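PDB 4KW2: uncharacterized protein from Parabacteroides distasonis, which is of unknown function but adopts the xylose isomerase-like TIM barrel fold and may act as a sugar isomerase or related enzyme of that family. Local coordinates for residues L46-A51 / F259-S264; P125-L130 / E162-G167; D131-L136 / P170-C175. All coordinates share one frame; numbering follows the deposited sequence. Where two conformers were deposited one is given.

Interaction 1 (L46-A51 / F259-S264); sequences LGMGYA and FLQKCS. With EDO (1,2-ethanediol), chain I.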
ATOM      1  N   LEU A  46       5.782  -2.541  24.559  1.00 28.99           N
ATOM      2  CA  LEU A  46       6.768  -1.918  23.681  1.00 31.51           C
ATOM      3  C   LEU A  46       7.752  -1.031  24.438  1.00 32.16           C
ATOM      4  O   LEU A  46       8.872  -0.824  23.982  1.00 33.31           O
ATOM      5  CB  LEU A  46       6.065  -1.091  22.604  1.00 31.27           C
ATOM      6  CG  LEU A  46       5.379  -1.923  21.518  1.00 30.50           C
ATOM      7  CD1 LEU A  46       4.310  -1.114  20.808  1.00 30.67           C
ATOM      8  CD2 LEU A  46       6.406  -2.459  20.525  1.00 30.08           C
ATOM      9  N   GLY A  47       7.322  -0.495  25.578  1.00 34.11           N
ATOM     10  CA  GLY A  47       8.161   0.375  26.397  1.00 32.70           C
ATOM     11  C   GLY A  47       8.148   1.820  25.928  1.00 32.68           C
ATOM     12  O   GLY A  47       9.198   2.451  25.844  1.00 32.93           O
HETATM   13  N   MSE A  48       6.957   2.346  25.636  1.00 32.18           N
HETATM   14  CA  MSE A  48       6.795   3.746  25.213  1.00 34.03           C
HETATM   15  C   MSE A  48       5.894   4.499  26.162  1.00 34.23           C
HETATM   16  O   MSE A  48       4.940   3.933  26.712  1.00 35.09           O
HETATM   17  CB  MSE A  48       6.216   3.786  23.803  1.00 33.79           C
HETATM   18  CG  MSE A  48       7.297   3.475  22.781  1.00 36.78           C
HETATM   19 SE   MSE A  48       6.557   3.659  20.968  0.75 41.63          SE
HETATM   20  CE  MSE A  48       5.618   1.948  20.934  1.00 33.72           C
ATOM     21  N   GLY A  49       6.179   5.789  26.345  1.00 32.86           N
ATOM     22  CA  GLY A  49       5.481   6.609  27.337  1.00 32.23           C
ATOM     23  C   GLY A  49       4.547   7.662  26.768  1.00 32.83           C
ATOM     24  O   GLY A  49       4.115   8.561  27.496  1.00 35.48           O
ATOM     25  N   TYR A  50       4.229   7.555  25.479  1.00 32.09           N
ATOM     26  CA  TYR A  50       3.406   8.557  24.786  1.00 31.71           C
ATOM     27  C   TYR A  50       2.517   7.906  23.734  1.00 31.17           C
ATOM     28  O   TYR A  50       2.852   6.853  23.197  1.00 30.52           O
ATOM     29  CB  TYR A  50       4.297   9.600  24.109  1.00 31.25           C
ATOM     30  CG  TYR A  50       5.191  10.358  25.061  1.00 33.40           C
ATOM     31  CD1 TYR A  50       4.726  11.484  25.731  1.00 33.29           C
ATOM     32  CD2 TYR A  50       6.507   9.949  25.295  1.00 35.19           C
ATOM     33  CE1 TYR A  50       5.538  12.178  26.609  1.00 34.27           C
ATOM     34  CE2 TYR A  50       7.328  10.644  26.174  1.00 35.41           C
ATOM     35  CZ  TYR A  50       6.836  11.756  26.823  1.00 35.40           C
ATOM     36  OH  TYR A  50       7.634  12.455  27.689  1.00 40.02           O
ATOM     37  N   ALA A  51       1.385   8.536  23.438  1.00 29.40           N
ATOM     38  CA  ALA A  51       0.473   8.015  22.425  1.00 28.44           C
ATOM     39  C   ALA A  51      -0.169   9.126  21.595  1.00 28.33           C
ATOM     40  O   ALA A  51      -0.465  10.200  22.105  1.00 30.62           O
ATOM     41  CB  ALA A  51      -0.594   7.160  23.080  1.00 27.79           C
ATOM     42  N   PHE A 259      17.108   2.303  19.694  1.00 39.24           N
ATOM     43  CA  PHE A 259      17.923   3.415  19.201  1.00 39.35           C
ATOM     44  C   PHE A 259      17.166   4.744  19.199  1.00 39.48           C
ATOM     45  O   PHE A 259      17.752   5.802  19.421  1.00 36.82           O
ATOM     46  CB  PHE A 259      18.436   3.109  17.800  1.00 42.20           C
ATOM     47  CG  PHE A 259      19.313   1.899  17.738  1.00 47.60           C
ATOM     48  CD1 PHE A 259      20.643   1.972  18.132  1.00 51.20           C
ATOM     49  CD2 PHE A 259      18.806   0.678  17.310  1.00 48.18           C
ATOM     50  CE1 PHE A 259      21.454   0.852  18.085  1.00 56.69           C
ATOM     51  CE2 PHE A 259      19.612  -0.444  17.256  1.00 51.05           C
ATOM     52  CZ  PHE A 259      20.938  -0.358  17.644  1.00 56.74           C
ATOM     53  N   LEU A 260      15.864   4.681  18.940  1.00 39.52           N
ATOM     54  CA  LEU A 260      15.030   5.875  18.930  1.00 39.54           C
ATOM     55  C   LEU A 260      14.900   6.489  20.319  1.00 41.16           C
ATOM     56  O   LEU A 260      14.757   7.701  20.445  1.00 43.07           O
ATOM     57  CB  LEU A 260      13.641   5.546  18.391  1.00 39.48           C
ATOM     58  CG  LEU A 260      13.590   5.126  16.927  1.00 40.94           C
ATOM     59  CD1 LEU A 260      12.223   4.538  16.614  1.00 44.71           C
ATOM     60  CD2 LEU A 260      13.902   6.301  16.013  1.00 42.51           C
ATOM     61  N   GLN A 261      14.955   5.650  21.351  1.00 46.88           N
ATOM     62  CA  GLN A 261      14.786   6.096  22.735  1.00 49.26           C
ATOM     63  C   GLN A 261      16.095   6.327  23.472  1.00 54.79           C
ATOM     64  O   GLN A 261      16.239   7.344  24.136  1.00 57.42           O
ATOM     65  CB  GLN A 261      13.952   5.088  23.519  1.00 47.28           C
ATOM     66  CG  GLN A 261      12.476   5.152  23.186  1.00 47.73           C
ATOM     67  CD  GLN A 261      11.685   4.058  23.865  1.00 48.38           C
ATOM     68  OE1 GLN A 261      12.147   2.921  23.970  1.00 50.09           O
ATOM     69  NE2 GLN A 261      10.483   4.394  24.328  1.00 43.60           N
ATOM     70  N   LYS A 262      17.034   5.385  23.370  1.00 69.10           N
ATOM     71  CA  LYS A 262      18.279   5.448  24.157  1.00 77.55           C
ATOM     72  C   LYS A 262      19.209   6.583  23.742  1.00 84.11           C
ATOM     73  O   LYS A 262      20.083   6.971  24.516  1.00 93.66           O
ATOM     74  CB  LYS A 262      19.035   4.114  24.130  1.00 76.80           C
ATOM     75  CG  LYS A 262      18.346   3.026  24.941  1.00 75.66           C
ATOM     76  CD  LYS A 262      18.777   1.623  24.535  1.00 77.23           C
ATOM     77  CE  LYS A 262      20.011   1.132  25.275  1.00 78.92           C
ATOM     78  NZ  LYS A 262      20.083  -0.357  25.247  1.00 76.13           N
ATOM     79  N   CYS A 263      19.033   7.113  22.534  1.00 87.53           N
ATOM     80  CA  CYS A 263      19.711   8.349  22.161  1.00101.54           C
ATOM     81  C   CYS A 263      19.219   9.494  23.051  1.00112.04           C
ATOM     82  O   CYS A 263      20.011  10.316  23.521  1.00131.83           O
ATOM     83  CB  CYS A 263      19.472   8.690  20.693  1.00 98.85           C
ATOM     84  SG  CYS A 263      20.270  10.231  20.176  1.00110.05           S
ATOM     85  N   SER A 264      17.909   9.528  23.281  1.00103.75           N
ATOM     86  CA  SER A 264      17.298  10.506  24.171  1.00101.38           C
ATOM     87  C   SER A 264      17.109   9.916  25.567  1.00 99.21           C
ATOM     88  O   SER A 264      18.062   9.779  26.335  1.00 87.28           O
ATOM     89  CB  SER A 264      15.956  10.952  23.600  1.00 94.36           C
ATOM     90  OG  SER A 264      16.135  11.536  22.324  1.00 89.40           O
TER
HETATM   91  C1  EDO I 307       8.865   6.434  29.294  1.00 66.04           C
HETATM   92  O1  EDO I 307       9.197   7.759  28.851  1.00 64.92           O
HETATM   93  C2  EDO I 307       9.491   5.391  28.371  1.00 61.25           C
HETATM   94  O2  EDO I 307       8.954   4.091  28.652  1.00 62.21           O
HETATM   95  O   HOH W   1      11.428   0.340  24.126  1.00 31.19           O
HETATM   96  O   HOH W   2       8.741   6.658  24.913  1.00 28.49           O
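A Schellman motif that ends helix 36-46 supplies the acceptor here: Gly47, at positive phi, turns the chain out of the helix, and its carbonyl meets the side-chain amide of Gln261 on the last helix of the TIM barrel. Gln261 NE2 donates to Gly47 O at 2.8 Å, nearly straight at 167°, with the acceptor close to the amide plane and the donor tilted from the plane of the Gly47 carbonyl. Beyond CG the glutamine runs extended (chi2 174°), which carries the amide across to the turn. Gln261 NE2 also lies 3.7 Å from Met48 CG, where the two side chains cross at about a right angle. Two waters complete the grip: one donates to both Gln261 OE1 and Leu46 O, the other accepts from Gln261 NE2 and Gly49 N. Both ends of the amide are thus engaged, which fixes its rotation. A leucine in place of Gln261 would probably leave Gly47 O without its side-chain donor and both waters without one of their mates. Around this polar junction, Leu46 and Met48, selenomethionine in this crystal, pack on Leu257 of helix 250-262 and on Ile26 of strand 23-27, while Arg254 also bonds Leu46 O.

Interaction 2 (P125-L130 / E162-G167); sequences PELNQL and EKALKG. With SO4 (sulfate ion), chain E.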
ATOM      1  N   PRO A 125      -6.126  20.230   7.646  1.00 40.71           N
ATOM      2  CA  PRO A 125      -7.164  21.186   7.327  1.00 41.42           C
ATOM      3  C   PRO A 125      -6.987  21.798   5.950  1.00 44.84           C
ATOM      4  O   PRO A 125      -5.954  21.601   5.311  1.00 45.76           O
ATOM      5  CB  PRO A 125      -6.941  22.264   8.383  1.00 41.33           C
ATOM      6  CG  PRO A 125      -5.453  22.276   8.573  1.00 41.66           C
ATOM      7  CD  PRO A 125      -4.926  20.927   8.144  1.00 42.19           C
ATOM      8  N   GLU A 126      -7.995  22.538   5.507  1.00 48.30           N
ATOM      9  CA  GLU A 126      -7.859  23.406   4.347  1.00 53.83           C
ATOM     10  C   GLU A 126      -7.181  24.693   4.794  1.00 53.10           C
ATOM     11  O   GLU A 126      -7.161  25.011   5.986  1.00 50.53           O
ATOM     12  CB  GLU A 126      -9.228  23.719   3.739  1.00 59.72           C
ATOM     13  CG  GLU A 126      -9.889  22.534   3.053  1.00 62.18           C
ATOM     14  CD  GLU A 126     -11.333  22.805   2.670  1.00 71.50           C
ATOM     15  OE1 GLU A 126     -12.011  23.584   3.378  1.00 77.25           O
ATOM     16  OE2 GLU A 126     -11.795  22.230   1.662  1.00 75.71           O
ATOM     17  N   LEU A 127      -6.640  25.437   3.835  1.00 58.46           N
ATOM     18  CA  LEU A 127      -5.945  26.691   4.128  1.00 57.62           C
ATOM     19  C   LEU A 127      -6.872  27.741   4.751  1.00 56.22           C
ATOM     20  O   LEU A 127      -6.453  28.487   5.629  1.00 59.64           O
ATOM     21  CB  LEU A 127      -5.286  27.250   2.865  1.00 61.09           C
ATOM     22  CG  LEU A 127      -4.268  26.343   2.156  1.00 66.87           C
ATOM     23  CD1 LEU A 127      -3.703  27.047   0.931  1.00 68.85           C
ATOM     24  CD2 LEU A 127      -3.144  25.900   3.087  1.00 65.90           C
ATOM     25  N   ASN A 128      -8.130  27.783   4.320  1.00 55.35           N
ATOM     26  CA  ASN A 128      -9.104  28.726   4.891  1.00 59.25           C
ATOM     27  C   ASN A 128      -9.448  28.464   6.368  1.00 55.03           C
ATOM     28  O   ASN A 128      -9.933  29.359   7.063  1.00 53.96           O
ATOM     29  CB  ASN A 128     -10.386  28.763   4.047  1.00 65.62           C
ATOM     30  CG  ASN A 128     -11.163  27.456   4.085  1.00 69.73           C
ATOM     31  OD1 ASN A 128     -11.724  27.079   5.116  1.00 71.44           O
ATOM     32  ND2 ASN A 128     -11.216  26.766   2.952  1.00 73.52           N
ATOM     33  N   GLN A 129      -9.204  27.241   6.836  1.00 51.95           N
ATOM     34  CA  GLN A 129      -9.480  26.863   8.224  1.00 49.92           C
ATOM     35  C   GLN A 129      -8.356  27.237   9.198  1.00 47.74           C
ATOM     36  O   GLN A 129      -8.555  27.203  10.412  1.00 48.46           O
ATOM     37  CB  GLN A 129      -9.743  25.350   8.319  1.00 48.50           C
ATOM     38  CG  GLN A 129     -11.078  24.912   7.733  1.00 48.46           C
ATOM     39  CD  GLN A 129     -11.231  23.403   7.659  1.00 47.69           C
ATOM     40  OE1 GLN A 129     -10.266  22.682   7.400  1.00 50.28           O
ATOM     41  NE2 GLN A 129     -12.452  22.917   7.874  1.00 47.23           N
ATOM     42  N   LEU A 130      -7.184  27.586   8.676  1.00 47.56           N
ATOM     43  CA  LEU A 130      -6.008  27.825   9.523  1.00 48.96           C
ATOM     44  C   LEU A 130      -6.200  28.961  10.533  1.00 49.06           C
ATOM     45  O   LEU A 130      -5.807  28.830  11.697  1.00 45.82           O
ATOM     46  CB  LEU A 130      -4.769  28.093   8.663  1.00 51.31           C
ATOM     47  CG  LEU A 130      -4.281  26.904   7.827  1.00 53.11           C
ATOM     48  CD1 LEU A 130      -3.036  27.284   7.037  1.00 57.69           C
ATOM     49  CD2 LEU A 130      -4.005  25.693   8.705  1.00 50.50           C
ATOM     50  N   GLU A 162       5.226  26.323   4.443  1.00 79.46           N
ATOM     51  CA  GLU A 162       6.083  27.414   4.911  1.00 79.30           C
ATOM     52  C   GLU A 162       5.396  28.761   4.710  1.00 78.19           C
ATOM     53  O   GLU A 162       5.424  29.615   5.596  1.00 73.91           O
ATOM     54  CB  GLU A 162       7.436  27.401   4.184  1.00 75.48           C
ATOM     55  N   LYS A 163       4.778  28.935   3.543  1.00 79.91           N
ATOM     56  CA  LYS A 163       4.063  30.169   3.211  1.00 81.07           C
ATOM     57  C   LYS A 163       2.833  30.359   4.098  1.00 79.83           C
ATOM     58  O   LYS A 163       2.559  31.467   4.557  1.00 83.14           O
ATOM     59  CB  LYS A 163       3.647  30.170   1.737  1.00 80.30           C
ATOM     60  N   ALA A 164       2.105  29.271   4.337  1.00 73.52           N
ATOM     61  CA  ALA A 164       0.920  29.293   5.196  1.00 71.32           C
ATOM     62  C   ALA A 164       1.255  29.599   6.660  1.00 68.39           C
ATOM     63  O   ALA A 164       0.545  30.359   7.318  1.00 66.30           O
ATOM     64  CB  ALA A 164       0.188  27.964   5.102  1.00 71.75           C
ATOM     65  N   LEU A 165       2.337  29.007   7.159  1.00 63.74           N
ATOM     66  CA  LEU A 165       2.730  29.155   8.563  1.00 60.52           C
ATOM     67  C   LEU A 165       3.436  30.475   8.887  1.00 59.68           C
ATOM     68  O   LEU A 165       3.381  30.930  10.031  1.00 58.56           O
ATOM     69  CB  LEU A 165       3.613  27.980   8.997  1.00 59.23           C
ATOM     70  CG  LEU A 165       2.891  26.641   9.171  1.00 59.35           C
ATOM     71  CD1 LEU A 165       3.894  25.533   9.460  1.00 59.16           C
ATOM     72  CD2 LEU A 165       1.844  26.719  10.273  1.00 57.72           C
ATOM     73  N   LYS A 166       4.100  31.077   7.897  1.00 60.15           N
ATOM     74  CA  LYS A 166       4.874  32.304   8.116  1.00 59.92           C
ATOM     75  C   LYS A 166       4.053  33.328   8.880  1.00 59.98           C
ATOM     76  O   LYS A 166       2.920  33.627   8.500  1.00 60.39           O
ATOM     77  CB  LYS A 166       5.339  32.911   6.789  1.00 60.34           C
ATOM     78  N   GLY A 167       4.606  33.832   9.980  1.00 61.80           N
ATOM     79  CA  GLY A 167       3.938  34.859  10.778  1.00 61.60           C
ATOM     80  C   GLY A 167       2.879  34.366  11.753  1.00 61.26           C
ATOM     81  O   GLY A 167       2.356  35.155  12.543  1.00 59.51           O
TER
HETATM   82  S   SO4 E 303       7.968  33.001  10.818  0.50 60.73           S
HETATM   83  O1  SO4 E 303       9.357  33.414  11.117  0.50 54.64           O
HETATM   84  O2  SO4 E 303       7.086  33.420  11.929  0.50 51.21           O
HETATM   85  O3  SO4 E 303       7.521  33.643   9.562  0.50 59.23           O
HETATM   86  O4  SO4 E 303       7.916  31.529  10.657  0.50 56.93           O
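A single methyl group carries almost the whole of this contact: Ala164 CB, on the last full turn of helix 157-165, receives two leucines; no hydrogen bond joins the two segments. The setting is the outer layer of the TIM barrel, where the loop after strand 120-123 leads into helix 130-140 beside the end of the next helix along the chain. Leu130 points toward Ala164 and brings the end of its CD1 branch to 3.8 Å from Ala164 CB. Leu127 starts out less directly but swings its end inward, and its CD2 makes a looser approach of 4.4 Å to Ala164 CB. The small alanine is consistent with the close approach of the backbones, with the CA atoms of Leu127 and Ala164 7.4 Å apart. Leu130 also rests on Met172 and Ile146 of the barrel strands, whereas Leu127 is exposed. Gln129 OE1 ties the turn before helix 130-140 internally, accepting from Glu126 N at 3.0 Å, while Gln129 NE2 reaches out to donate to Tyr100 O. Past the end of helix 157-165, a sulfate, probably from the crystallisation liquor, is bound by Arg198 and by the backbone of Gly167, whose N lies 3.0 Å from sulfate O3.

Interaction 3 (D131-L136 / P170-C175); sequences DYIESL and PLMGVC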
ATOM      1  N   ASP A 131      -6.797  30.065  10.085  1.00 47.44           N
ATOM      2  CA  ASP A 131      -7.093  31.191  10.969  1.00 48.04           C
ATOM      3  C   ASP A 131      -7.909  30.749  12.179  1.00 47.77           C
ATOM      4  O   ASP A 131      -7.535  31.030  13.321  1.00 47.27           O
ATOM      5  CB  ASP A 131      -7.834  32.304  10.217  1.00 49.32           C
ATOM      6  CG  ASP A 131      -6.893  33.237   9.466  1.00 50.22           C
ATOM      7  OD1 ASP A 131      -5.753  32.839   9.152  1.00 50.00           O
ATOM      8  OD2 ASP A 131      -7.297  34.381   9.189  1.00 56.30           O
ATOM      9  N   TYR A 132      -9.012  30.046  11.923  1.00 45.99           N
ATOM     10  CA  TYR A 132      -9.881  29.575  12.995  1.00 45.39           C
ATOM     11  C   TYR A 132      -9.160  28.579  13.900  1.00 45.61           C
ATOM     12  O   TYR A 132      -9.276  28.639  15.129  1.00 45.27           O
ATOM     13  CB  TYR A 132     -11.148  28.936  12.425  1.00 46.18           C
ATOM     14  CG  TYR A 132     -12.170  28.612  13.490  1.00 47.69           C
ATOM     15  CD1 TYR A 132     -12.857  29.630  14.156  1.00 49.41           C
ATOM     16  CD2 TYR A 132     -12.446  27.295  13.843  1.00 43.99           C
ATOM     17  CE1 TYR A 132     -13.790  29.340  15.141  1.00 49.16           C
ATOM     18  CE2 TYR A 132     -13.378  26.999  14.822  1.00 45.76           C
ATOM     19  CZ  TYR A 132     -14.045  28.022  15.467  1.00 48.32           C
ATOM     20  OH  TYR A 132     -14.969  27.724  16.440  1.00 52.74           O
ATOM     21  N   ILE A 133      -8.418  27.663  13.286  1.00 45.43           N
ATOM     22  CA  ILE A 133      -7.652  26.660  14.023  1.00 43.67           C
ATOM     23  C   ILE A 133      -6.586  27.316  14.907  1.00 44.71           C
ATOM     24  O   ILE A 133      -6.360  26.876  16.035  1.00 42.80           O
ATOM     25  CB  ILE A 133      -7.022  25.626  13.058  1.00 41.74           C
ATOM     26  CG1 ILE A 133      -8.116  24.713  12.500  1.00 41.67           C
ATOM     27  CG2 ILE A 133      -5.952  24.794  13.757  1.00 40.58           C
ATOM     28  CD1 ILE A 133      -7.688  23.900  11.301  1.00 43.05           C
ATOM     29  N   GLU A 134      -5.941  28.365  14.405  1.00 48.44           N
ATOM     30  CA  GLU A 134      -4.938  29.082  15.196  1.00 50.39           C
ATOM     31  C   GLU A 134      -5.565  29.720  16.439  1.00 49.20           C
ATOM     32  O   GLU A 134      -4.956  29.706  17.511  1.00 47.83           O
ATOM     33  CB  GLU A 134      -4.215  30.140  14.357  1.00 52.17           C
ATOM     34  CG  GLU A 134      -3.019  30.776  15.062  1.00 55.29           C
ATOM     35  CD  GLU A 134      -2.251  31.759  14.187  1.00 57.49           C
ATOM     36  OE1 GLU A 134      -2.746  32.122  13.099  1.00 58.87           O
ATOM     37  OE2 GLU A 134      -1.144  32.175  14.589  1.00 55.78           O
ATOM     38  N   SER A 135      -6.777  30.261  16.298  1.00 46.71           N
ATOM     39  CA  SER A 135      -7.486  30.871  17.424  0.50 48.00           C
ATOM     40  C   SER A 135      -7.746  29.845  18.522  1.00 47.23           C
ATOM     41  O   SER A 135      -7.649  30.155  19.712  1.00 48.82           O
ATOM     42  CB  SER A 135      -8.816  31.471  16.964  0.50 47.09           C
ATOM     43  OG  SER A 135      -8.654  32.193  15.759  0.50 47.66           O
ATOM     44  N   LEU A 136      -8.081  28.625  18.109  1.00 45.38           N
ATOM     45  CA  LEU A 136      -8.315  27.525  19.044  1.00 46.28           C
ATOM     46  C   LEU A 136      -7.020  27.073  19.724  1.00 46.46           C
ATOM     47  O   LEU A 136      -7.008  26.810  20.930  1.00 47.11           O
ATOM     48  CB  LEU A 136      -8.979  26.342  18.329  1.00 45.88           C
ATOM     49  CG  LEU A 136     -10.433  26.557  17.894  1.00 44.71           C
ATOM     50  CD1 LEU A 136     -10.867  25.477  16.914  1.00 45.83           C
ATOM     51  CD2 LEU A 136     -11.358  26.578  19.099  1.00 44.51           C
ATOM     52  N   PRO A 170       3.794  30.372  17.305  1.00 55.02           N
ATOM     53  CA  PRO A 170       4.691  29.211  17.355  1.00 52.73           C
ATOM     54  C   PRO A 170       3.971  27.880  17.638  1.00 50.23           C
ATOM     55  O   PRO A 170       4.546  26.814  17.423  1.00 46.19           O
ATOM     56  CB  PRO A 170       5.660  29.550  18.500  1.00 54.29           C
ATOM     57  CG  PRO A 170       5.468  31.001  18.785  1.00 54.98           C
ATOM     58  CD  PRO A 170       4.061  31.319  18.403  1.00 54.51           C
ATOM     59  N   LEU A 171       2.732  27.952  18.122  1.00 49.78           N
ATOM     60  CA  LEU A 171       1.897  26.768  18.315  1.00 49.12           C
ATOM     61  C   LEU A 171       1.550  26.076  16.989  1.00 50.23           C
ATOM     62  O   LEU A 171       1.323  24.867  16.966  1.00 46.48           O
ATOM     63  CB  LEU A 171       0.603  27.145  19.043  1.00 49.47           C
ATOM     64  CG  LEU A 171       0.737  27.751  20.441  1.00 50.17           C
ATOM     65  CD1 LEU A 171      -0.576  28.398  20.859  1.00 51.43           C
ATOM     66  CD2 LEU A 171       1.175  26.699  21.449  1.00 48.86           C
HETATM   67  N   MSE A 172       1.502  26.844  15.898  1.00 50.05           N
HETATM   68  CA  MSE A 172       1.176  26.299  14.576  1.00 47.25           C
HETATM   69  C   MSE A 172       2.406  25.706  13.946  1.00 45.47           C
HETATM   70  O   MSE A 172       3.301  26.430  13.525  1.00 48.68           O
HETATM   71  CB  MSE A 172       0.602  27.391  13.673  1.00 46.00           C
HETATM   72  CG  MSE A 172      -0.674  28.004  14.245  1.00 47.87           C
HETATM   73 SE   MSE A 172      -2.145  26.694  14.199  0.75 50.38          SE
HETATM   74  CE  MSE A 172      -2.671  26.887  12.308  1.00 51.04           C
ATOM     75  N   GLY A 173       2.455  24.379  13.871  1.00 44.85           N
ATOM     76  CA  GLY A 173       3.620  23.670  13.335  1.00 43.86           C
ATOM     77  C   GLY A 173       3.277  22.620  12.291  1.00 43.95           C
ATOM     78  O   GLY A 173       2.183  22.625  11.713  1.00 42.93           O
ATOM     79  N   VAL A 174       4.218  21.706  12.070  1.00 44.20           N
ATOM     80  CA  VAL A 174       4.126  20.719  11.002  1.00 43.77           C
ATOM     81  C   VAL A 174       4.241  19.289  11.519  1.00 40.38           C
ATOM     82  O   VAL A 174       5.106  18.977  12.337  1.00 41.37           O
ATOM     83  CB  VAL A 174       5.232  20.966   9.956  1.00 45.94           C
ATOM     84  CG1 VAL A 174       5.186  19.925   8.844  1.00 44.51           C
ATOM     85  CG2 VAL A 174       5.090  22.367   9.381  1.00 48.47           C
ATOM     86  N   CYS A 175       3.353  18.427  11.030  1.00 42.59           N
ATOM     87  CA  CYS A 175       3.471  16.981  11.204  1.00 42.55           C
ATOM     88  C   CYS A 175       4.153  16.436   9.963  1.00 43.16           C
ATOM     89  O   CYS A 175       3.547  16.371   8.894  1.00 42.65           O
ATOM     90  CB  CYS A 175       2.094  16.336  11.366  1.00 45.16           C
ATOM     91  SG  CYS A 175       2.122  14.540  11.579  1.00 54.68           S
TER
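Apolar contact dominates where helix 130-140 lies against the start of strand 172-178, and Met172, modelled as selenomethionine, makes all of it from the strand side. Its CB is directed toward the helix; the bends at chi2 (-69°) and chi3 (-81°) then turn the SE-CE bond along the helix surface. Met172 SE comes to 3.8 Å from Glu134 CA, and Met172 CE sits 4.1 Å from Glu134 CB. Met172 CE also meets Ile133 CG2 at 4.2 Å, the two side chains crossing at about a right angle. Glu134 takes part through its aliphatic portion: Glu134 CG is 3.7 Å from Met172 CG. Because CG of Glu134 stands anti to the backbone N (chi1 -171°) and the chain continues extended, the methylenes cover the strand residue while the carboxylate passes beyond it.

The polar interactions lie at the edge. Glu134 OE1 forms a salt bridge with Arg168 and OE2 accepts from the backbone N of Ser169, so both oxygens are held by the residues just ahead of Pro170. Asp131 forms a second salt bridge with Arg168. Within the helix, Asp131 O accepts from Ser135 N.

On the outer face of the barrel Met172 also packs on Val144 and Ile146 of the neighbouring strand 143-146, joining the helix to the barrel wall. The chemistry is that of an amphipathic helix: a buried apolar core bordered by charges, with Glu134 serving both through its methylenes and its carboxylate.

Overall arrangement
Interactions 2 and 3 are neighbours, their centres about 8 Å apart, and both join helix 130-140 or the turn before it to what follows strand 143-146; Leu165 against Val174 and Pro125 against Ile133 connect them directly. Interaction 3 is the more buried, a helix packed on a barrel strand, while interaction 2 lies farther out, where the loop and helix 157-165 meet through small apolar contacts. Interaction 1 lies on the opposite side of the chain's centre, about 27 Å from interaction 3 between centres, and brings the last helix to the turn that ends helix 36-46. Its cross-segment chemistry is polar and water-mediated, whereas both others rely on apolar packing.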